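Local coordinates for protein endo-b-1,4-glucanase (Nasutitermes takasagoensis, PDB 1KS8) that probably hydrolyses internal beta-1,4-glucosidic linkages in cellulose and related beta-glucans, as a termite endoglucanase of glycosyl hydrolase family 9, at residues Gln7-Ser12 and Ser84-Leu89; Met65-Thr70 and Tyr417-Gln422; Gly75-Glu80 and Leu222-Asn227; Asp91-Val96 and Ser163-Asn168; Asp101-Ala106 and Ala156-Ala161. All blocks are in the same frame, centred on the assembly; numbering follows the deposited sequence.

Contact 1: residues Gln7-Ser12 and Ser84-Leu89; sequences QVLRDS and SSAGAL
Arg10 on helix 5-18 faces Ala86 in the chain leaving helix 80-85, and the two backbones come closest at 6.7 Å, between Arg10 CA and Ala88 CA. Arg10 makes the polar half of the contact. Its side chain runs extended from CG to NE and meets the carbonyl oxygen of Ala86 side-on with two nitrogens. NE donates to Ala86 O over 2.8 Å, in the carbonyl plane, and NH2 donates to the same Ala86 O over 3.0 Å from above that plane, with a more bent N-H...O angle of 135°. Two donors on one oxygen fix the rotation of the guanidinium, which meets Ala86 O edge-on, and water 1 extends the link, taking a weak bond from NH2 and giving one to Ser85 O. The acceptor belongs to a helix end: Gly87, with positive phi, closes a Schellman motif, and its N bonds to Ser84 O; glycine suits that backbone conformation. Ala88 then stands at the N-cap of helix 89-106, so within this (alpha/alpha)6 domain the chain turns here from the short helix 80-85 into helix 89-106. The apolar half is made by Leu9. It has CG anti to its backbone N (chi1 175°), which carries CD2 to within 4.0 Å of Ala86 CB; the small methyl of the alanine lets the turn approach helix 5-18. Farther round that helix, Val8 packs on Phe421 and Leu425 of helix 415-430.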
# COMPACT_ATOMS: atom_id res chain seq x y z
N GLN A 7 8.54 -14.50 -10.13
CA GLN A 7 7.82 -13.86 -11.22
C GLN A 7 6.56 -13.14 -10.73
O GLN A 7 6.19 -12.11 -11.30
CB GLN A 7 7.45 -14.88 -12.30
CG GLN A 7 6.83 -14.23 -13.54
CD GLN A 7 7.71 -13.14 -14.14
OE1 GLN A 7 7.25 -12.02 -14.38
NE2 GLN A 7 8.97 -13.47 -14.39
N VAL A 8 5.90 -13.65 -9.70
CA VAL A 8 4.72 -12.94 -9.21
C VAL A 8 5.18 -11.61 -8.63
O VAL A 8 4.50 -10.59 -8.78
CB VAL A 8 3.95 -13.76 -8.15
CG1 VAL A 8 2.69 -13.01 -7.74
CG2 VAL A 8 3.56 -15.12 -8.72
N LEU A 9 6.35 -11.60 -7.99
CA LEU A 9 6.91 -10.37 -7.42
C LEU A 9 7.14 -9.37 -8.56
O LEU A 9 6.78 -8.20 -8.45
CB LEU A 9 8.23 -10.65 -6.70
CG LEU A 9 9.01 -9.45 -6.15
CD1 LEU A 9 8.12 -8.60 -5.25
CD2 LEU A 9 10.22 -9.94 -5.36
N ARG A 10 7.73 -9.84 -9.65
CA ARG A 10 7.97 -8.97 -10.80
C ARG A 10 6.64 -8.48 -11.36
O ARG A 10 6.52 -7.33 -11.78
CB ARG A 10 8.74 -9.72 -11.89
CG ARG A 10 10.13 -10.15 -11.49
CD ARG A 10 10.81 -10.95 -12.59
NE ARG A 10 12.00 -11.64 -12.10
CZ ARG A 10 12.17 -12.96 -12.12
NH1 ARG A 10 11.23 -13.75 -12.62
NH2 ARG A 10 13.28 -13.49 -11.63
N ASP A 11 5.64 -9.36 -11.36
CA ASP A 11 4.31 -8.99 -11.86
C ASP A 11 3.71 -7.89 -10.99
O ASP A 11 3.11 -6.94 -11.50
CB ASP A 11 3.37 -10.20 -11.86
CG ASP A 11 3.67 -11.19 -12.97
OD1 ASP A 11 3.00 -12.24 -13.00
OD2 ASP A 11 4.55 -10.93 -13.81
N SER A 12 3.86 -8.02 -9.68
CA SER A 12 3.32 -7.01 -8.77
C SER A 12 3.96 -5.65 -9.06
O SER A 12 3.31 -4.61 -9.00
CB SER A 12 3.56 -7.42 -7.31
OG SER A 12 2.89 -6.54 -6.42
N SER A 84 16.46 -9.17 -4.63
CA SER A 84 17.70 -9.45 -5.35
C SER A 84 17.66 -10.79 -6.08
O SER A 84 18.09 -10.89 -7.22
CB SER A 84 18.89 -9.42 -4.39
OG SER A 84 19.18 -8.10 -3.98
N SER A 85 17.13 -11.81 -5.41
CA SER A 85 17.03 -13.13 -6.03
C SER A 85 16.12 -13.11 -7.25
O SER A 85 16.30 -13.91 -8.17
CB SER A 85 16.51 -14.15 -5.01
OG SER A 85 17.46 -14.40 -4.00
N ALA A 86 15.16 -12.20 -7.25
CA ALA A 86 14.23 -12.08 -8.36
C ALA A 86 14.74 -11.09 -9.40
O ALA A 86 14.07 -10.84 -10.40
CB ALA A 86 12.86 -11.63 -7.85
N GLY A 87 15.93 -10.55 -9.17
CA GLY A 87 16.50 -9.58 -10.09
C GLY A 87 15.61 -8.36 -10.17
O GLY A 87 15.50 -7.72 -11.22
N ALA A 88 14.97 -8.02 -9.05
CA ALA A 88 14.05 -6.90 -8.99
C ALA A 88 14.39 -5.85 -7.93
O ALA A 88 13.53 -5.07 -7.53
CB ALA A 88 12.64 -7.42 -8.76
N LEU A 89 15.64 -5.83 -7.48
CA LEU A 89 16.04 -4.86 -6.46
C LEU A 89 15.91 -3.42 -6.97
O LEU A 89 15.35 -2.57 -6.29
CB LEU A 89 17.48 -5.12 -6.01
CG LEU A 89 18.03 -4.17 -4.93
CD1 LEU A 89 17.14 -4.22 -3.70
CD2 LEU A 89 19.45 -4.58 -4.58
O HOH W 1 16.15 -13.66 -11.00

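Contact 2: residues Met65-Thr70 and Tyr417-Gln422; sequences MAYTAT and YNAGFQ
Ala419 turns its methyl toward Tyr67 and Thr68 of helix 62-78. Ala419 CB lies 4.1 Å from Thr68 CA and 4.3 Å from Thr68 CG2, and with such a small side chain the two backbones come close, Thr68 CA standing 5.4 Å from Ala419 CA. In Thr68, chi1 of -67° puts OG1 anti to the carbonyl carbon, where it bonds within its own helix to Pro64 O, and CG2 anti to the backbone N, leaving the methyl for the neighbour. Both helices run close to the centre of the chain, consistent with inner helices of the (alpha/alpha)6 barrel, and the contact is buried. For Tyr67, chi1 of 161° and chi2 of 80° bring CE2 obliquely to Ala419 CB, at 4.3 Å. The ring carries a hydroxyl that uses water 2 as a bridge. Tyr67 OH donates to it over 2.8 Å, in the plane of the ring, while Gly420 N donates over 2.9 Å, which satisfies a backbone amide of helix 415-430. Tyrosine suits the place because it joins an apolar ring to a polar tip. Its other neighbours are Trp253 and Lys256, and its side chain is about 6 Å from that of Glu214, which binds calcium in another structure of this protein; no calcium is bound here.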
# COMPACT_ATOMS: atom_id res chain seq x y z
N MET A 65 -1.75 5.95 -0.17
CA MET A 65 -0.52 5.97 -0.96
C MET A 65 0.69 5.90 -0.04
O MET A 65 1.66 5.21 -0.34
CB MET A 65 -0.42 7.23 -1.82
CG MET A 65 0.51 7.04 -3.02
SD MET A 65 1.06 8.56 -3.82
CE MET A 65 -0.51 9.34 -4.21
N ALA A 66 0.63 6.62 1.08
CA ALA A 66 1.73 6.62 2.03
C ALA A 66 1.86 5.24 2.67
O ALA A 66 2.96 4.71 2.82
CB ALA A 66 1.50 7.68 3.11
N TYR A 67 0.72 4.66 3.05
CA TYR A 67 0.70 3.32 3.64
C TYR A 67 1.36 2.34 2.68
O TYR A 67 2.18 1.51 3.08
CB TYR A 67 -0.75 2.89 3.90
CG TYR A 67 -0.90 1.39 4.09
CD1 TYR A 67 -0.60 0.78 5.31
CD2 TYR A 67 -1.28 0.58 3.02
CE1 TYR A 67 -0.67 -0.60 5.45
CE2 TYR A 67 -1.35 -0.80 3.16
CZ TYR A 67 -1.05 -1.38 4.37
OH TYR A 67 -1.10 -2.75 4.49
N THR A 68 0.99 2.43 1.41
CA THR A 68 1.55 1.55 0.39
C THR A 68 3.07 1.67 0.37
O THR A 68 3.79 0.67 0.37
CB THR A 68 0.99 1.89 -1.00
OG1 THR A 68 -0.41 1.60 -1.04
CG2 THR A 68 1.71 1.09 -2.08
N ALA A 69 3.54 2.91 0.35
CA ALA A 69 4.98 3.17 0.32
C ALA A 69 5.69 2.60 1.54
O ALA A 69 6.76 2.01 1.41
CB ALA A 69 5.23 4.67 0.22
N THR A 70 5.11 2.77 2.72
CA THR A 70 5.73 2.26 3.93
C THR A 70 5.86 0.75 3.90
O THR A 70 6.92 0.21 4.20
CB THR A 70 4.93 2.66 5.19
OG1 THR A 70 4.72 4.07 5.19
CG2 THR A 70 5.69 2.27 6.46
N TYR A 417 -3.87 -2.73 -1.97
CA TYR A 417 -4.16 -4.16 -2.04
C TYR A 417 -2.89 -4.97 -2.30
O TYR A 417 -2.72 -6.07 -1.79
CB TYR A 417 -5.14 -4.47 -3.17
CG TYR A 417 -6.61 -4.26 -2.88
CD1 TYR A 417 -7.04 -3.46 -1.81
CD2 TYR A 417 -7.58 -4.81 -3.72
CE1 TYR A 417 -8.40 -3.22 -1.60
CE2 TYR A 417 -8.93 -4.57 -3.52
CZ TYR A 417 -9.34 -3.78 -2.46
OH TYR A 417 -10.68 -3.54 -2.28
N ASN A 418 -2.01 -4.42 -3.13
CA ASN A 418 -0.77 -5.11 -3.49
C ASN A 418 0.43 -4.93 -2.57
O ASN A 418 1.43 -5.63 -2.74
CB ASN A 418 -0.34 -4.73 -4.91
CG ASN A 418 -0.94 -5.63 -5.96
OD1 ASN A 418 -2.16 -5.68 -6.14
ND2 ASN A 418 -0.09 -6.36 -6.67
N ALA A 419 0.35 -4.02 -1.60
CA ALA A 419 1.49 -3.75 -0.72
C ALA A 419 1.91 -4.92 0.16
O ALA A 419 3.04 -5.40 0.05
CB ALA A 419 1.21 -2.51 0.13
N GLY A 420 1.03 -5.35 1.05
CA GLY A 420 1.36 -6.47 1.92
C GLY A 420 1.68 -7.70 1.09
O GLY A 420 2.62 -8.44 1.38
N PHE A 421 0.88 -7.90 0.05
CA PHE A 421 1.03 -9.00 -0.90
C PHE A 421 2.44 -9.03 -1.49
O PHE A 421 3.12 -10.05 -1.45
CB PHE A 421 -0.02 -8.83 -2.00
CG PHE A 421 0.07 -9.83 -3.12
CD1 PHE A 421 -0.17 -11.18 -2.90
CD2 PHE A 421 0.35 -9.40 -4.42
CE1 PHE A 421 -0.15 -12.09 -3.97
CE2 PHE A 421 0.37 -10.29 -5.48
CZ PHE A 421 0.12 -11.64 -5.26
N GLN A 422 2.88 -7.90 -2.04
CA GLN A 422 4.20 -7.83 -2.65
C GLN A 422 5.31 -8.08 -1.64
O GLN A 422 6.28 -8.79 -1.92
CB GLN A 422 4.41 -6.49 -3.34
CG GLN A 422 5.70 -6.45 -4.15
CD GLN A 422 5.82 -5.22 -5.02
OE1 GLN A 422 4.96 -4.94 -5.85
NE2 GLN A 422 6.90 -4.46 -4.83
O HOH W 2 -1.31 -3.95 1.99

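Contact 3: residues Gly75-Glu80 and Leu222-Asn227; sequences GLIDFE and LYRATN
Arg224 reaches from helix 212-226 to the end of helix 62-78 and forms a salt bridge with Asp78, its NH2 donating to Asp78 OD2 over 2.8 Å. The N-H...O angle is 148°, and OD2 receives the bond on its syn lone pair, the side of the other carboxylate oxygen. The carboxylate and guanidinium planes are turned 38° from each other. The bridge uses one nitrogen and one oxygen, and OD2 is tilted out of the guanidinium plane. Water 3 accepts from Arg224 NH1 at 2.9 Å and lies 2.6 Å from Asp78 OD1. Over one face of the guanidinium sits Ile77, with Ile77 CG2 3.6 Å from Arg224 NH2; this branched side chain gives the charged group an apolar lid.

Reach explains the choice of arginine. The nearest CA atoms, those of Ile77 and Arg224, are 11.2 Å apart, and the arginine spans the gap with CG anti to the backbone N (chi1 -175°) and the chain extended on to NE. Asp78 OD1 also lies close to Glu316, and at the pH of 2.5 used for the crystal one of the two acids may well be protonated.

Arg224 CG packs on Ile164 of helix 149-165, and the side chain also touches Leu263 and Leu267 of helix 257-268, while Ile77 rests on Ile164 and Val165. At the surface of the barrel, the bridge thus joins helices 62-78 and 212-226 across the end of helix 149-165.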
# COMPACT_ATOMS: atom_id res chain seq x y z
N GLY A 75 9.16 -4.21 3.32
CA GLY A 75 9.53 -5.50 2.76
C GLY A 75 10.89 -5.45 2.08
O GLY A 75 11.64 -6.42 2.10
N LEU A 76 11.21 -4.30 1.48
CA LEU A 76 12.49 -4.11 0.80
C LEU A 76 13.64 -4.14 1.80
O LEU A 76 14.75 -4.56 1.47
CB LEU A 76 12.50 -2.77 0.06
CG LEU A 76 12.42 -2.80 -1.46
CD1 LEU A 76 12.41 -1.37 -1.98
CD2 LEU A 76 13.60 -3.56 -2.04
N ILE A 77 13.37 -3.67 3.01
CA ILE A 77 14.38 -3.64 4.06
C ILE A 77 14.60 -5.02 4.69
O ILE A 77 15.74 -5.49 4.78
CB ILE A 77 13.99 -2.65 5.18
CG1 ILE A 77 13.93 -1.22 4.61
CG2 ILE A 77 14.99 -2.73 6.33
CD1 ILE A 77 13.25 -0.22 5.53
N ASP A 78 13.52 -5.66 5.13
CA ASP A 78 13.61 -6.96 5.78
C ASP A 78 13.82 -8.15 4.85
O ASP A 78 14.37 -9.18 5.27
CB ASP A 78 12.36 -7.21 6.62
CG ASP A 78 12.30 -6.34 7.86
OD1 ASP A 78 11.24 -6.33 8.52
OD2 ASP A 78 13.31 -5.68 8.18
N PHE A 79 13.39 -8.03 3.60
CA PHE A 79 13.51 -9.13 2.65
C PHE A 79 14.15 -8.69 1.34
O PHE A 79 13.72 -9.09 0.26
CB PHE A 79 12.12 -9.73 2.43
CG PHE A 79 11.45 -10.16 3.71
CD1 PHE A 79 11.90 -11.29 4.40
CD2 PHE A 79 10.43 -9.40 4.26
CE1 PHE A 79 11.33 -11.65 5.62
CE2 PHE A 79 9.85 -9.76 5.48
CZ PHE A 79 10.31 -10.88 6.16
N GLU A 80 15.18 -7.86 1.46
CA GLU A 80 15.90 -7.36 0.30
C GLU A 80 16.42 -8.51 -0.56
O GLU A 80 16.44 -8.42 -1.78
CB GLU A 80 17.07 -6.48 0.76
CG GLU A 80 17.78 -5.76 -0.38
CD GLU A 80 18.94 -4.91 0.09
OE1 GLU A 80 19.54 -4.21 -0.75
OE2 GLU A 80 19.25 -4.94 1.30
N LEU A 222 10.94 6.35 12.60
CA LEU A 222 11.97 7.38 12.71
C LEU A 222 13.10 6.90 13.60
O LEU A 222 14.27 7.19 13.34
CB LEU A 222 11.37 8.68 13.26
CG LEU A 222 10.78 9.56 12.16
CD1 LEU A 222 9.94 10.67 12.76
CD2 LEU A 222 11.91 10.13 11.30
N TYR A 223 12.77 6.15 14.65
CA TYR A 223 13.81 5.62 15.52
C TYR A 223 14.69 4.66 14.72
O TYR A 223 15.91 4.71 14.79
CB TYR A 223 13.21 4.88 16.71
CG TYR A 223 14.25 4.14 17.53
CD1 TYR A 223 15.30 4.83 18.14
CD2 TYR A 223 14.20 2.76 17.67
CE1 TYR A 223 16.27 4.15 18.88
CE2 TYR A 223 15.17 2.07 18.40
CZ TYR A 223 16.20 2.77 19.00
OH TYR A 223 17.16 2.10 19.72
N ARG A 224 14.04 3.79 13.95
CA ARG A 224 14.77 2.82 13.15
C ARG A 224 15.69 3.49 12.14
O ARG A 224 16.79 3.01 11.87
CB ARG A 224 13.78 1.90 12.42
CG ARG A 224 14.45 0.77 11.66
CD ARG A 224 13.44 -0.15 11.01
NE ARG A 224 14.07 -1.37 10.53
CZ ARG A 224 13.41 -2.46 10.15
NH1 ARG A 224 12.08 -2.48 10.19
NH2 ARG A 224 14.08 -3.54 9.76
N ALA A 225 15.24 4.61 11.58
CA ALA A 225 16.00 5.34 10.57
C ALA A 225 17.07 6.28 11.10
O ALA A 225 17.96 6.69 10.35
CB ALA A 225 15.04 6.11 9.67
N THR A 226 16.99 6.63 12.38
CA THR A 226 17.95 7.57 12.96
C THR A 226 18.75 7.04 14.15
O THR A 226 19.85 7.52 14.42
CB THR A 226 17.23 8.84 13.44
OG1 THR A 226 16.32 8.49 14.50
CG2 THR A 226 16.46 9.48 12.30
N ASN A 227 18.19 6.05 14.84
CA ASN A 227 18.84 5.48 16.02
C ASN A 227 18.80 6.54 17.12
O ASN A 227 19.52 6.46 18.11
CB ASN A 227 20.29 5.09 15.73
CG ASN A 227 20.91 4.26 16.84
OD1 ASN A 227 22.12 4.07 16.88
ND2 ASN A 227 20.07 3.74 17.73
O HOH W 3 10.83 -4.99 10.74

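Contact 4: residues Asp91-Val96 and Ser163-Asn168; sequences DGRKAV and SIVFRN
Val165 of helix 149-165 meets Arg93 of helix 89-106 through its CG1 methyl, 4.0 Å from Arg93 CG. The valine branch is aimed by chi1 of 169°, which sets CG1 anti to the backbone N, and the methylenes of the arginine cross it at a slant. The same residue offers its carbonyl oxygen to water 4, which donates to Val165 O over 2.8 Å and accepts from Arg93 NE over 2.8 Å, lying in the guanidinium plane. Arginine suits a partly exposed place of this kind, since its greasy stem packs while its charged end is hydrated; NH2 also makes a long, weak ion pair with Glu80. Helices 89-106 and 149-165 are neighbours in the (alpha/alpha)6 barrel of family 9 enzymes, and here residues 163-168 pack against the side of helix 89-106. Val165 also lies against Leu76 and Ile77 of helix 62-78.

Next comes Phe166, whose buried ring packs against helix 89-106. Its CG is anti to the carbonyl carbon, which turns the ring back beside Val165, so that Val165 CG1 sits over one face toward the rim. Two atoms of the opposing helix lie at the ring edge: Arg93 O, 3.4 Å from Phe166 CZ, and Val96 CG1, 4.3 Å from Phe166 CE2. Phe166 CE1 also comes within 3.8 Å of Arg93 CB. A flat aromatic ring suits this buried place, with its slightly positive rim turned to the carbonyl oxygen. Tyr173 meets the ring edge-to-face, and Leu177 of helix 171-190 touches it too.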
# COMPACT_ATOMS: atom_id res chain seq x y z
N ASP A 91 14.08 -2.24 -9.47
CA ASP A 91 12.67 -1.91 -9.67
C ASP A 91 11.95 -1.75 -8.34
O ASP A 91 11.07 -0.90 -8.20
CB ASP A 91 11.98 -2.98 -10.52
CG ASP A 91 12.28 -2.84 -12.00
OD1 ASP A 91 11.71 -3.61 -12.80
OD2 ASP A 91 13.09 -1.95 -12.37
N GLY A 92 12.33 -2.55 -7.35
CA GLY A 92 11.71 -2.44 -6.04
C GLY A 92 11.97 -1.06 -5.46
O GLY A 92 11.08 -0.42 -4.91
N ARG A 93 13.21 -0.60 -5.58
CA ARG A 93 13.57 0.72 -5.08
C ARG A 93 12.81 1.79 -5.86
O ARG A 93 12.33 2.77 -5.29
CB ARG A 93 15.08 0.93 -5.21
CG ARG A 93 15.89 0.10 -4.23
CD ARG A 93 17.37 0.10 -4.57
NE ARG A 93 18.15 -0.53 -3.51
CZ ARG A 93 19.41 -0.92 -3.64
NH1 ARG A 93 20.04 -0.76 -4.80
NH2 ARG A 93 20.04 -1.47 -2.62
N LYS A 94 12.70 1.61 -7.18
CA LYS A 94 11.99 2.57 -8.01
C LYS A 94 10.52 2.70 -7.61
O LYS A 94 9.95 3.79 -7.67
CB LYS A 94 12.06 2.17 -9.49
CG LYS A 94 13.44 2.34 -10.11
CD LYS A 94 13.41 1.95 -11.58
CE LYS A 94 14.77 2.13 -12.23
NZ LYS A 94 15.24 3.54 -12.13
N ALA A 95 9.91 1.59 -7.21
CA ALA A 95 8.51 1.60 -6.81
C ALA A 95 8.32 2.45 -5.56
O ALA A 95 7.32 3.16 -5.42
CB ALA A 95 8.02 0.18 -6.56
N VAL A 96 9.28 2.38 -4.65
CA VAL A 96 9.21 3.17 -3.43
C VAL A 96 9.47 4.64 -3.76
O VAL A 96 8.74 5.53 -3.33
CB VAL A 96 10.26 2.68 -2.41
CG1 VAL A 96 10.35 3.66 -1.24
CG2 VAL A 96 9.87 1.30 -1.90
N SER A 163 14.19 6.17 3.65
CA SER A 163 15.55 6.66 3.91
C SER A 163 16.48 5.49 4.22
O SER A 163 17.67 5.54 3.90
CB SER A 163 15.56 7.68 5.06
OG SER A 163 15.41 7.06 6.33
N ILE A 164 15.94 4.44 4.83
CA ILE A 164 16.72 3.26 5.15
C ILE A 164 17.03 2.50 3.85
O ILE A 164 18.15 2.07 3.62
CB ILE A 164 15.96 2.33 6.12
CG1 ILE A 164 15.75 3.05 7.46
CG2 ILE A 164 16.74 1.03 6.33
CD1 ILE A 164 14.83 2.31 8.42
N VAL A 165 16.01 2.37 3.01
CA VAL A 165 16.17 1.68 1.73
C VAL A 165 17.31 2.27 0.90
O VAL A 165 18.10 1.54 0.30
CB VAL A 165 14.86 1.74 0.91
CG1 VAL A 165 15.10 1.26 -0.52
CG2 VAL A 165 13.79 0.89 1.57
N PHE A 166 17.39 3.60 0.87
CA PHE A 166 18.40 4.29 0.07
C PHE A 166 19.66 4.72 0.80
O PHE A 166 20.53 5.37 0.21
CB PHE A 166 17.75 5.51 -0.59
CG PHE A 166 16.70 5.15 -1.61
CD1 PHE A 166 17.07 4.71 -2.87
CD2 PHE A 166 15.35 5.21 -1.29
CE1 PHE A 166 16.11 4.33 -3.80
CE2 PHE A 166 14.38 4.84 -2.21
CZ PHE A 166 14.76 4.39 -3.47
N ARG A 167 19.77 4.34 2.07
CA ARG A 167 20.92 4.70 2.89
C ARG A 167 22.28 4.55 2.21
O ARG A 167 23.13 5.44 2.32
CB ARG A 167 20.89 3.88 4.18
CG ARG A 167 22.06 4.11 5.12
CD ARG A 167 21.90 3.26 6.37
NE ARG A 167 21.66 1.85 6.04
CZ ARG A 167 21.46 0.89 6.93
NH1 ARG A 167 21.48 1.17 8.23
NH2 ARG A 167 21.24 -0.35 6.53
N ASN A 168 22.49 3.45 1.50
CA ASN A 168 23.77 3.21 0.85
C ASN A 168 23.83 3.54 -0.64
O ASN A 168 24.81 4.12 -1.12
CB ASN A 168 24.21 1.76 1.05
CG ASN A 168 24.37 1.40 2.51
OD1 ASN A 168 25.08 2.09 3.25
ND2 ASN A 168 23.73 0.33 2.94
O HOH W 4 17.77 -1.00 -0.73

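Contact 5: residues Asp101-Ala106 and Ala156-Ala161; sequences DYFIKA and AAALAA
Two helical turns pass each other at some distance here, Phe103 CA and Leu159 CA being the nearest pair at 8.0 Å, so side chains must fill the space between helix 89-106 and helix 149-165. Phe103 and Leu159 share this. The chi1 of -58° in Phe103 places CG beside the backbone N and anti to the carbonyl carbon, and from there the ring extends toward Ala158, with Phe103 CE2 lying 4.0 Å from Ala158 CB. The methyl approaches the ring obliquely. Leu159 arrives on the same residue at its root, with CD2 4.1 Å from Phe103 CB and close to the plane of the ring at its edge. For Leu159, chi1 of -67° and chi2 of 167° swing the branched tip across to helix 89-106, although its CA-CB bond does not aim straight there. Each residue type fits its place: the aromatic and the leucine span the wide gap, and alanine leaves room for the ring. The contact is held by apolar packing, and all three of its side chains are buried.

Other helices close around the group. Phe103 also packs on Ala69 of helix 62-78, and Ala158 on Thr70 of the same helix, while Leu159 lies against Leu177 and Leu184 of helix 171-190. The run of alanines in 156-161 gives helix 149-165 a slim surface; Ala157 lies against Trp217 and Trp221 of helix 212-226, and Ala161 against Trp221. Packing between helices 89-106 and 149-165 is part of the (alpha/alpha)6 barrel of glycosyl hydrolase family 9.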
# COMPACT_ATOMS: atom_id res chain seq x y z
N ASP A 101 9.08 10.53 -4.03
CA ASP A 101 9.39 11.74 -4.79
C ASP A 101 8.16 12.63 -4.75
O ASP A 101 8.26 13.86 -4.66
CB ASP A 101 9.71 11.42 -6.25
CG ASP A 101 11.14 10.95 -6.46
OD1 ASP A 101 11.96 11.10 -5.52
OD2 ASP A 101 11.43 10.45 -7.56
N TYR A 102 6.99 12.01 -4.82
CA TYR A 102 5.73 12.74 -4.78
C TYR A 102 5.48 13.32 -3.38
O TYR A 102 5.07 14.47 -3.25
CB TYR A 102 4.58 11.83 -5.19
CG TYR A 102 3.21 12.45 -4.99
CD1 TYR A 102 2.77 13.49 -5.81
CD2 TYR A 102 2.37 12.01 -3.98
CE1 TYR A 102 1.52 14.08 -5.61
CE2 TYR A 102 1.12 12.58 -3.77
CZ TYR A 102 0.70 13.61 -4.59
OH TYR A 102 -0.53 14.18 -4.39
N PHE A 103 5.73 12.54 -2.34
CA PHE A 103 5.51 13.04 -0.99
C PHE A 103 6.36 14.28 -0.73
O PHE A 103 5.94 15.19 -0.02
CB PHE A 103 5.84 11.97 0.06
CG PHE A 103 5.04 10.71 -0.08
CD1 PHE A 103 3.74 10.73 -0.59
CD2 PHE A 103 5.59 9.49 0.31
CE1 PHE A 103 3.00 9.56 -0.70
CE2 PHE A 103 4.85 8.31 0.20
CZ PHE A 103 3.56 8.35 -0.31
N ILE A 104 7.57 14.30 -1.29
CA ILE A 104 8.45 15.45 -1.11
C ILE A 104 7.81 16.69 -1.74
O ILE A 104 7.85 17.77 -1.16
CB ILE A 104 9.84 15.17 -1.73
CG1 ILE A 104 10.60 14.19 -0.84
CG2 ILE A 104 10.62 16.47 -1.88
CD1 ILE A 104 11.90 13.69 -1.44
N LYS A 105 7.22 16.53 -2.92
CA LYS A 105 6.56 17.65 -3.59
C LYS A 105 5.34 18.09 -2.79
O LYS A 105 5.09 19.29 -2.63
CB LYS A 105 6.09 17.26 -4.99
CG LYS A 105 7.20 16.97 -5.98
CD LYS A 105 6.61 16.72 -7.36
CE LYS A 105 7.68 16.37 -8.38
NZ LYS A 105 7.09 16.08 -9.72
N ALA A 106 4.58 17.12 -2.28
CA ALA A 106 3.37 17.42 -1.51
C ALA A 106 3.67 18.13 -0.20
O ALA A 106 2.80 18.78 0.38
CB ALA A 106 2.59 16.12 -1.26
N ALA A 156 5.33 10.31 7.09
CA ALA A 156 6.62 10.40 7.77
C ALA A 156 7.22 9.00 7.87
O ALA A 156 8.43 8.81 7.70
CB ALA A 156 6.44 11.01 9.15
N ALA A 157 6.38 8.01 8.16
CA ALA A 157 6.83 6.63 8.27
C ALA A 157 7.37 6.14 6.93
O ALA A 157 8.42 5.50 6.87
CB ALA A 157 5.68 5.74 8.72
N ALA A 158 6.64 6.44 5.85
CA ALA A 158 7.06 6.02 4.52
C ALA A 158 8.41 6.64 4.17
O ALA A 158 9.29 5.97 3.63
CB ALA A 158 6.01 6.43 3.49
N LEU A 159 8.56 7.92 4.47
CA LEU A 159 9.80 8.63 4.18
C LEU A 159 10.96 8.08 5.00
O LEU A 159 12.07 7.90 4.49
CB LEU A 159 9.62 10.12 4.43
CG LEU A 159 8.65 10.81 3.46
CD1 LEU A 159 8.29 12.19 3.99
CD2 LEU A 159 9.29 10.92 2.08
N ALA A 160 10.71 7.79 6.27
CA ALA A 160 11.74 7.25 7.14
C ALA A 160 12.14 5.86 6.67
O ALA A 160 13.33 5.53 6.61
CB ALA A 160 11.24 7.20 8.59
N ALA A 161 11.15 5.04 6.33
CA ALA A 161 11.44 3.69 5.85
C ALA A 161 12.24 3.79 4.55
O ALA A 161 13.22 3.06 4.36
CB ALA A 161 10.14 2.93 5.61

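Contacts 2 to 5 join helices of the (alpha/alpha)6 fold, while contact 1 joins helix 5-18 to the turn after helix 80-85. The centre of contact 2 lies about 2 Å from the centre of the chain, and this contact brings together residues almost 350 positions apart; contacts 3, 4 and 5 are nested inside the loop that it closes, whereas contact 1 crosses it along the sequence. Contacts 4 and 5 share helices 89-106 and 149-165, with centres about 12 Å apart, and contacts 2 and 3 share helix 62-78. Contact 1 touches contact 2 through Ser12, which hydrogen-bonds to Asn418 and Gln422. Early helices are thus tied to the last one, closing the barrel.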